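Local structure of putative methyltransferase protein (Bacteroides fragilis, 5BP9) at residues N39-K47 / I129-E137; N151-A159 / L182-L190. The protein binds S-adenosyl-L-homocysteine and probably acts as an S-adenosylmethionine-dependent methyltransferase of unestablished substrate. All blocks are in the same frame, centred on the assembly; numbering follows the deposited sequence.

Contact 1. Residues N39-K47 / I129-E137; sequences NTSLLPAEK and IDISPLSVE. With SAH (S-adenosyl-L-homocysteine), chain D.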
# COMPACT_ATOMS: atom_id res chain seq x y z
N ASN A 39 -12.12 -6.07 9.72
CA ASN A 39 -11.49 -6.78 8.58
C ASN A 39 -12.22 -6.66 7.25
O ASN A 39 -11.61 -6.92 6.22
CB ASN A 39 -11.28 -8.28 8.89
CG ASN A 39 -10.20 -8.53 9.93
OD1 ASN A 39 -9.47 -7.63 10.35
ND2 ASN A 39 -10.10 -9.77 10.35
N THR A 40 -13.51 -6.32 7.27
CA THR A 40 -14.31 -6.22 6.04
C THR A 40 -14.62 -4.80 5.64
O THR A 40 -15.15 -4.60 4.54
CB THR A 40 -15.65 -6.98 6.16
OG1 THR A 40 -16.45 -6.40 7.19
CG2 THR A 40 -15.41 -8.41 6.50
N SER A 41 -14.25 -3.82 6.49
CA SER A 41 -14.66 -2.43 6.30
C SER A 41 -14.19 -1.83 4.95
O SER A 41 -13.04 -2.02 4.52
CB SER A 41 -14.18 -1.56 7.46
OG SER A 41 -12.78 -1.67 7.63
N LEU A 42 -15.12 -1.12 4.31
CA LEU A 42 -14.89 -0.38 3.09
C LEU A 42 -15.13 1.10 3.37
O LEU A 42 -15.78 1.46 4.38
CB LEU A 42 -15.85 -0.87 2.00
CG LEU A 42 -15.75 -2.35 1.62
CD1 LEU A 42 -16.81 -2.71 0.61
CD2 LEU A 42 -14.36 -2.67 1.10
N LEU A 43 -14.60 1.97 2.51
CA LEU A 43 -14.85 3.41 2.68
C LEU A 43 -16.17 3.79 1.99
O LEU A 43 -16.38 3.44 0.86
CB LEU A 43 -13.74 4.26 2.07
CG LEU A 43 -12.32 3.96 2.51
CD1 LEU A 43 -11.35 4.89 1.81
CD2 LEU A 43 -12.17 4.07 4.02
N PRO A 44 -17.04 4.53 2.72
CA PRO A 44 -18.18 5.10 2.01
C PRO A 44 -17.71 6.22 1.09
O PRO A 44 -16.78 6.90 1.44
CB PRO A 44 -19.09 5.67 3.11
CG PRO A 44 -18.29 5.70 4.34
CD PRO A 44 -17.02 4.91 4.16
N ALA A 45 -18.33 6.37 -0.08
CA ALA A 45 -17.91 7.38 -1.06
C ALA A 45 -17.92 8.80 -0.47
O ALA A 45 -17.07 9.62 -0.82
CB ALA A 45 -18.78 7.32 -2.30
N GLU A 46 -18.85 9.06 0.44
CA GLU A 46 -18.96 10.35 1.10
C GLU A 46 -17.82 10.64 2.08
O GLU A 46 -17.66 11.78 2.51
CB GLU A 46 -20.32 10.48 1.82
CG GLU A 46 -20.61 9.44 2.91
CD GLU A 46 -21.43 8.23 2.46
OE1 GLU A 46 -22.15 7.67 3.33
OE2 GLU A 46 -21.34 7.82 1.27
N LYS A 47 -17.04 9.60 2.44
CA LYS A 47 -15.88 9.74 3.33
C LYS A 47 -14.64 9.13 2.64
O LYS A 47 -13.79 8.50 3.30
CB LYS A 47 -16.14 9.11 4.71
CG LYS A 47 -17.29 9.73 5.47
CD LYS A 47 -17.57 8.99 6.77
CE LYS A 47 -18.75 9.61 7.49
NZ LYS A 47 -19.27 8.79 8.62
N ILE A 129 -7.05 -4.60 -5.89
CA ILE A 129 -8.07 -4.40 -4.85
C ILE A 129 -7.84 -3.06 -4.15
O ILE A 129 -6.70 -2.58 -4.03
CB ILE A 129 -8.11 -5.55 -3.83
CG1 ILE A 129 -6.84 -5.66 -2.98
CG2 ILE A 129 -8.48 -6.87 -4.51
CD1 ILE A 129 -7.03 -6.56 -1.78
N ASP A 130 -8.93 -2.46 -3.70
CA ASP A 130 -8.87 -1.26 -2.88
C ASP A 130 -10.17 -1.13 -2.12
O ASP A 130 -11.22 -1.57 -2.60
CB ASP A 130 -8.63 0.01 -3.76
CG ASP A 130 -7.95 1.12 -3.01
OD1 ASP A 130 -8.62 1.71 -2.12
OD2 ASP A 130 -6.74 1.40 -3.30
N ILE A 131 -10.11 -0.49 -0.96
CA ILE A 131 -11.33 -0.23 -0.18
C ILE A 131 -12.08 1.04 -0.61
O ILE A 131 -13.20 1.26 -0.17
CB ILE A 131 -11.05 -0.16 1.34
CG1 ILE A 131 -10.02 0.94 1.66
CG2 ILE A 131 -10.61 -1.54 1.85
CD1 ILE A 131 -9.79 1.18 3.14
N SER A 132 -11.45 1.86 -1.46
CA SER A 132 -12.00 3.14 -1.93
C SER A 132 -12.95 2.89 -3.11
O SER A 132 -12.48 2.43 -4.16
CB SER A 132 -10.89 4.08 -2.37
OG SER A 132 -11.41 5.14 -3.17
N PRO A 133 -14.24 3.26 -2.99
CA PRO A 133 -15.13 2.97 -4.12
C PRO A 133 -14.84 3.81 -5.34
O PRO A 133 -14.93 3.30 -6.48
CB PRO A 133 -16.52 3.28 -3.57
CG PRO A 133 -16.28 4.23 -2.45
CD PRO A 133 -14.96 3.84 -1.86
N LEU A 134 -14.45 5.06 -5.14
CA LEU A 134 -14.18 5.95 -6.26
C LEU A 134 -12.86 5.58 -6.96
O LEU A 134 -12.72 5.77 -8.18
CB LEU A 134 -14.20 7.41 -5.79
CG LEU A 134 -15.59 7.94 -5.42
CD1 LEU A 134 -15.53 9.23 -4.63
CD2 LEU A 134 -16.44 8.11 -6.67
N SER A 135 -11.88 5.05 -6.21
CA SER A 135 -10.65 4.56 -6.81
C SER A 135 -10.94 3.36 -7.70
O SER A 135 -10.42 3.30 -8.82
CB SER A 135 -9.63 4.21 -5.74
OG SER A 135 -9.27 5.35 -4.97
N VAL A 136 -11.76 2.44 -7.22
CA VAL A 136 -12.14 1.28 -8.03
C VAL A 136 -12.90 1.69 -9.30
O VAL A 136 -12.62 1.14 -10.39
CB VAL A 136 -12.89 0.24 -7.17
CG1 VAL A 136 -13.51 -0.87 -8.03
CG2 VAL A 136 -11.96 -0.34 -6.10
N GLU A 137 -13.78 2.69 -9.18
CA GLU A 137 -14.48 3.27 -10.35
C GLU A 137 -13.49 3.69 -11.40
O GLU A 137 -13.60 3.32 -12.56
CB GLU A 137 -15.32 4.52 -9.95
CG GLU A 137 -15.70 5.48 -11.09
CD GLU A 137 -16.57 6.65 -10.62
OE1 GLU A 137 -16.26 7.79 -11.02
OE2 GLU A 137 -17.53 6.39 -9.84
N SAH D . -0.74 1.73 -4.41
CA SAH D . -1.29 3.09 -4.78
CB SAH D . -2.03 3.81 -3.65
CG SAH D . -1.27 3.93 -2.32
SD SAH D . -2.28 4.71 -1.10
C SAH D . -0.18 3.98 -5.27
O SAH D . 0.99 3.61 -5.25
OXT SAH D . -0.39 5.11 -5.72
C5' SAH D . -2.90 3.31 -0.19
C4' SAH D . -4.15 2.70 -0.83
O4' SAH D . -4.51 1.53 -0.06
C3' SAH D . -5.39 3.58 -0.85
O3' SAH D . -5.94 3.63 -2.19
C2' SAH D . -6.33 2.93 0.16
O2' SAH D . -7.71 3.14 -0.07
C1' SAH D . -5.93 1.47 0.07
N9 SAH D . -6.24 0.62 1.23
C8 SAH D . -6.10 0.94 2.52
N7 SAH D . -6.38 -0.02 3.35
C5 SAH D . -6.70 -1.08 2.53
C6 SAH D . -7.10 -2.40 2.77
N6 SAH D . -7.22 -2.92 4.01
N1 SAH D . -7.36 -3.21 1.71
C2 SAH D . -7.24 -2.69 0.46
N3 SAH D . -6.87 -1.45 0.12
C4 SAH D . -6.62 -0.68 1.20

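Contact 2. Residues N151-A159 / L182-L190; sequences NLFDERFAA and LFFRKMKQL. With SAH (S-adenosyl-L-homocysteine), chain D.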
# COMPACT_ATOMS: atom_id res chain seq x y z
N ASN A 151 -11.51 -5.27 0.99
CA ASN A 151 -10.48 -5.11 2.02
C ASN A 151 -9.59 -6.36 2.01
O ASN A 151 -10.11 -7.47 2.08
CB ASN A 151 -11.14 -4.94 3.39
CG ASN A 151 -10.17 -4.48 4.47
OD1 ASN A 151 -9.09 -5.03 4.63
ND2 ASN A 151 -10.59 -3.48 5.24
N LEU A 152 -8.26 -6.18 1.94
CA LEU A 152 -7.32 -7.29 1.98
C LEU A 152 -7.63 -8.30 3.08
O LEU A 152 -7.47 -9.51 2.88
CB LEU A 152 -5.90 -6.72 2.20
CG LEU A 152 -4.75 -7.73 2.37
CD1 LEU A 152 -4.53 -8.48 1.08
CD2 LEU A 152 -3.48 -7.03 2.81
N PHE A 153 -8.06 -7.80 4.25
CA PHE A 153 -8.25 -8.62 5.43
C PHE A 153 -9.61 -9.32 5.52
O PHE A 153 -9.84 -10.13 6.44
CB PHE A 153 -7.98 -7.80 6.69
CG PHE A 153 -6.59 -7.27 6.75
CD1 PHE A 153 -5.52 -8.13 6.92
CD2 PHE A 153 -6.34 -5.92 6.60
CE1 PHE A 153 -4.23 -7.65 6.95
CE2 PHE A 153 -5.06 -5.43 6.63
CZ PHE A 153 -4.00 -6.29 6.82
N ASP A 154 -10.48 -9.07 4.55
CA ASP A 154 -11.84 -9.64 4.54
C ASP A 154 -11.71 -11.16 4.55
O ASP A 154 -11.04 -11.72 3.69
CB ASP A 154 -12.58 -9.12 3.29
CG ASP A 154 -14.05 -9.44 3.27
OD1 ASP A 154 -14.47 -10.49 3.77
OD2 ASP A 154 -14.81 -8.63 2.70
N GLU A 155 -12.37 -11.82 5.51
CA GLU A 155 -12.33 -13.28 5.60
C GLU A 155 -12.90 -13.93 4.35
O GLU A 155 -12.57 -15.09 4.06
CB GLU A 155 -13.10 -13.77 6.83
CG GLU A 155 -12.47 -13.37 8.15
CD GLU A 155 -12.89 -12.01 8.69
OE1 GLU A 155 -13.63 -11.24 7.99
OE2 GLU A 155 -12.46 -11.74 9.85
N ARG A 156 -13.79 -13.23 3.64
CA ARG A 156 -14.39 -13.75 2.41
C ARG A 156 -13.53 -13.57 1.16
O ARG A 156 -13.86 -14.12 0.12
CB ARG A 156 -15.77 -13.10 2.16
CG ARG A 156 -16.77 -13.20 3.30
CD ARG A 156 -17.90 -12.18 3.12
NE ARG A 156 -17.41 -10.79 3.12
CZ ARG A 156 -18.13 -9.72 2.81
NH1 ARG A 156 -19.42 -9.84 2.47
NH2 ARG A 156 -17.58 -8.50 2.84
N PHE A 157 -12.46 -12.78 1.23
CA PHE A 157 -11.57 -12.57 0.08
C PHE A 157 -10.63 -13.77 -0.02
O PHE A 157 -9.76 -13.98 0.85
CB PHE A 157 -10.76 -11.26 0.24
CG PHE A 157 -9.71 -11.04 -0.82
CD1 PHE A 157 -10.01 -11.16 -2.18
CD2 PHE A 157 -8.41 -10.66 -0.47
CE1 PHE A 157 -9.05 -10.96 -3.15
CE2 PHE A 157 -7.44 -10.47 -1.44
CZ PHE A 157 -7.77 -10.61 -2.79
N ALA A 158 -10.82 -14.56 -1.07
CA ALA A 158 -10.12 -15.83 -1.22
C ALA A 158 -9.76 -15.96 -2.67
O ALA A 158 -10.64 -15.94 -3.54
CB ALA A 158 -11.00 -16.99 -0.78
N ALA A 159 -8.47 -16.05 -2.91
CA ALA A 159 -7.84 -16.18 -4.23
C ALA A 159 -6.38 -16.43 -3.95
O ALA A 159 -5.92 -16.17 -2.84
CB ALA A 159 -8.04 -14.92 -5.06
N LEU A 182 -2.12 -11.30 12.10
CA LEU A 182 -3.26 -11.31 11.17
C LEU A 182 -2.78 -11.18 9.74
O LEU A 182 -3.24 -11.90 8.86
CB LEU A 182 -4.22 -10.16 11.49
CG LEU A 182 -5.43 -9.96 10.57
CD1 LEU A 182 -6.51 -11.00 10.83
CD2 LEU A 182 -5.98 -8.55 10.73
N PHE A 183 -1.85 -10.24 9.53
CA PHE A 183 -1.31 -10.03 8.19
C PHE A 183 -0.69 -11.32 7.62
O PHE A 183 -0.99 -11.72 6.50
CB PHE A 183 -0.29 -8.88 8.22
CG PHE A 183 0.46 -8.73 6.94
CD1 PHE A 183 -0.20 -8.30 5.79
CD2 PHE A 183 1.79 -9.06 6.85
CE1 PHE A 183 0.48 -8.22 4.58
CE2 PHE A 183 2.49 -8.93 5.65
CZ PHE A 183 1.83 -8.54 4.50
N PHE A 184 0.21 -11.95 8.39
CA PHE A 184 0.88 -13.14 7.90
C PHE A 184 -0.06 -14.33 7.76
O PHE A 184 0.11 -15.14 6.85
CB PHE A 184 2.12 -13.45 8.74
CG PHE A 184 3.26 -12.51 8.44
CD1 PHE A 184 3.84 -12.52 7.16
CD2 PHE A 184 3.76 -11.62 9.38
CE1 PHE A 184 4.88 -11.65 6.84
CE2 PHE A 184 4.83 -10.79 9.07
CZ PHE A 184 5.38 -10.78 7.80
N ARG A 185 -1.09 -14.42 8.60
CA ARG A 185 -2.13 -15.43 8.40
C ARG A 185 -2.84 -15.24 7.07
O ARG A 185 -3.08 -16.21 6.36
CB ARG A 185 -3.16 -15.46 9.53
CG ARG A 185 -2.64 -16.09 10.80
CD ARG A 185 -3.78 -16.40 11.77
NE ARG A 185 -4.47 -15.22 12.30
CZ ARG A 185 -4.09 -14.47 13.34
NH1 ARG A 185 -2.97 -14.72 13.99
NH2 ARG A 185 -4.84 -13.45 13.72
N LYS A 186 -3.16 -14.00 6.73
CA LYS A 186 -3.82 -13.73 5.46
C LYS A 186 -2.88 -14.05 4.29
O LYS A 186 -3.30 -14.61 3.28
CB LYS A 186 -4.30 -12.28 5.39
CG LYS A 186 -5.15 -11.96 4.16
CD LYS A 186 -6.56 -12.50 4.35
CE LYS A 186 -7.27 -12.69 3.04
NZ LYS A 186 -8.68 -13.11 3.28
N MSE A 187 -1.61 -13.70 4.44
CA MSE A 187 -0.63 -13.99 3.38
C MSE A 187 -0.48 -15.47 3.11
O MSE A 187 -0.41 -15.90 1.95
CB MSE A 187 0.75 -13.40 3.72
CG MSE A 187 0.81 -11.89 3.81
SE MSE A 187 0.39 -11.00 2.11
CE MSE A 187 -1.41 -10.55 2.54
N LYS A 188 -0.50 -16.28 4.17
CA LYS A 188 -0.49 -17.73 4.00
C LYS A 188 -1.68 -18.22 3.16
O LYS A 188 -1.51 -19.17 2.38
CB LYS A 188 -0.47 -18.45 5.35
CG LYS A 188 0.85 -18.33 6.06
CD LYS A 188 0.80 -19.01 7.42
N GLN A 189 -2.86 -17.61 3.33
CA GLN A 189 -4.05 -18.00 2.57
C GLN A 189 -3.97 -17.59 1.10
O GLN A 189 -4.55 -18.24 0.23
CB GLN A 189 -5.32 -17.36 3.15
CG GLN A 189 -5.68 -17.69 4.61
CD GLN A 189 -6.66 -16.64 5.21
OE1 GLN A 189 -6.53 -16.24 6.37
NE2 GLN A 189 -7.64 -16.20 4.42
N LEU A 190 -3.29 -16.47 0.84
CA LEU A 190 -3.26 -15.88 -0.49
C LEU A 190 -2.08 -16.28 -1.38
O LEU A 190 -2.14 -16.06 -2.59
CB LEU A 190 -3.27 -14.34 -0.36
CG LEU A 190 -4.50 -13.66 0.25
CD1 LEU A 190 -4.27 -12.17 0.31
CD2 LEU A 190 -5.79 -14.01 -0.51
N SAH D . -0.74 1.73 -4.41
CA SAH D . -1.29 3.09 -4.78
CB SAH D . -2.03 3.81 -3.65
CG SAH D . -1.27 3.93 -2.32
SD SAH D . -2.28 4.71 -1.10
C SAH D . -0.18 3.98 -5.27
O SAH D . 0.99 3.61 -5.25
OXT SAH D . -0.39 5.11 -5.72
C5' SAH D . -2.90 3.31 -0.19
C4' SAH D . -4.15 2.70 -0.83
O4' SAH D . -4.51 1.53 -0.06
C3' SAH D . -5.39 3.58 -0.85
O3' SAH D . -5.94 3.63 -2.19
C2' SAH D . -6.33 2.93 0.16
O2' SAH D . -7.71 3.14 -0.07
C1' SAH D . -5.93 1.47 0.07
N9 SAH D . -6.24 0.62 1.23
C8 SAH D . -6.10 0.94 2.52
N7 SAH D . -6.38 -0.02 3.35
C5 SAH D . -6.70 -1.08 2.53
C6 SAH D . -7.10 -2.40 2.77
N6 SAH D . -7.22 -2.92 4.01
N1 SAH D . -7.36 -3.21 1.71
C2 SAH D . -7.24 -2.69 0.46
N3 SAH D . -6.87 -1.45 0.12
C4 SAH D . -6.62 -0.68 1.20
O HOH W 1 -8.51 -16.27 1.94
O HOH W 2 -7.30 -17.40 -0.22

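Contact 1. Residues N39-K47 / I129-E137
L43 and I131 meet side chain to side chain, crossing at a slant, with L43 CG 3.8 Å from I131 CD1 and L43 CD2 equally near the same methyl. I131 lies between the loop and S-adenosyl-L-homocysteine: its CG2 is 4.0 Å from L42 CD2 and close to the S41 carbonyl as well as to N1 of the adenine, while CD1 has L43 on one side and N7 and C8 on the other. A chi1 of 58° puts CG1 between the backbone N and the carbonyl carbon, from where CG1 and CD1 reach both L43 and the adenosine. The backbones are joined by L43 N donating to I131 O at 3.1 Å and 164°, nearly straight at the hydrogen although the donor stands above the carbonyl plane. Farther along, the CG of P133 packs 4.0 Å from A45 CB. D130 lies on strand 125-130, the second of the Rossmann-like methyltransferase sheet, where an acidic residue classically receives the ribose: here its OD1 takes O2' of the ligand and OD2 takes O3' at 2.6 Å. The same OD1 uses its anti lone pair for S132 N, an Asx turn that helps to fix the carboxylate. S132 is in turn the N-cap of helix 133-142, its OG accepting from S135 N at 3.1 Å and also bonded to D48. G111 N holds D130 OD2 from the glycine-rich loop, and Q149 NE2 is a second donor to I131 O.

Contact 2. Residues N151-A159 / L182-L190
F153 and K186 bring the backbones within 6.8 Å between CA atoms, and A159 and L190 within 5.9 Å, as two successive type I turns, N151 to D154 and D154 to F157, run beside helix 180-190. K186 carries the polar part of the contact. With CG anti to its backbone N (chi1 -173°) and a bend at chi2, its chain passes L152 O and sets NZ among the turn carbonyls, donating to D154 O and F157 O, each at 2.8 Å. The F157 bond lies in the carbonyl plane; the D154 one is tilted from it, and F157 N reaches D154 O from the opposite face. Around this lysine the packing is apolar. L152 CD1 sits 3.8 Å from L190 CD1, and the L152 side chain crosses that of the selenomethionine M187 at about a right angle; F157 CE2 lies 4.0 Å from L190 CD1, and the F153 ring takes L182 CD2 obliquely while its CE1 edge approaches F183. At the adenine end, L152 N donates to N1 of S-adenosyl-L-homocysteine at 3.1 Å and 174°, and N151 OD1 accepts weakly from N6 and firmly from F153 N in an Asx turn. R156 grips the D154 carboxylate side-on through NE and NH2. The buried ammonium of K186 is thus held by carbonyl dipoles, which probably help it stay charged and tie the adenine-binding loop to the helix.

Overall arrangement
Both contacts flank the adenosine end of the same ligand, their centres about 17 Å apart, on consecutive parts of the fold: contact 1 takes the ribose through strand 125-130 and lays I131 against the adenine, contact 2 takes the adenine edge after strand 147-149. Each is partly buried, but contact 2 is the more buried of the two, with seven of its twelve touching residues buried against two of nine in contact 1. Contact 1 lays an N-terminal loop on the start of a helix through aliphatic packing and a single backbone bond; contact 2 adds aromatic rings and a lysine. They touch directly, S41 O with N151 ND2 and N39 ND2 with E155 OE2, both probable hydrogen bonds.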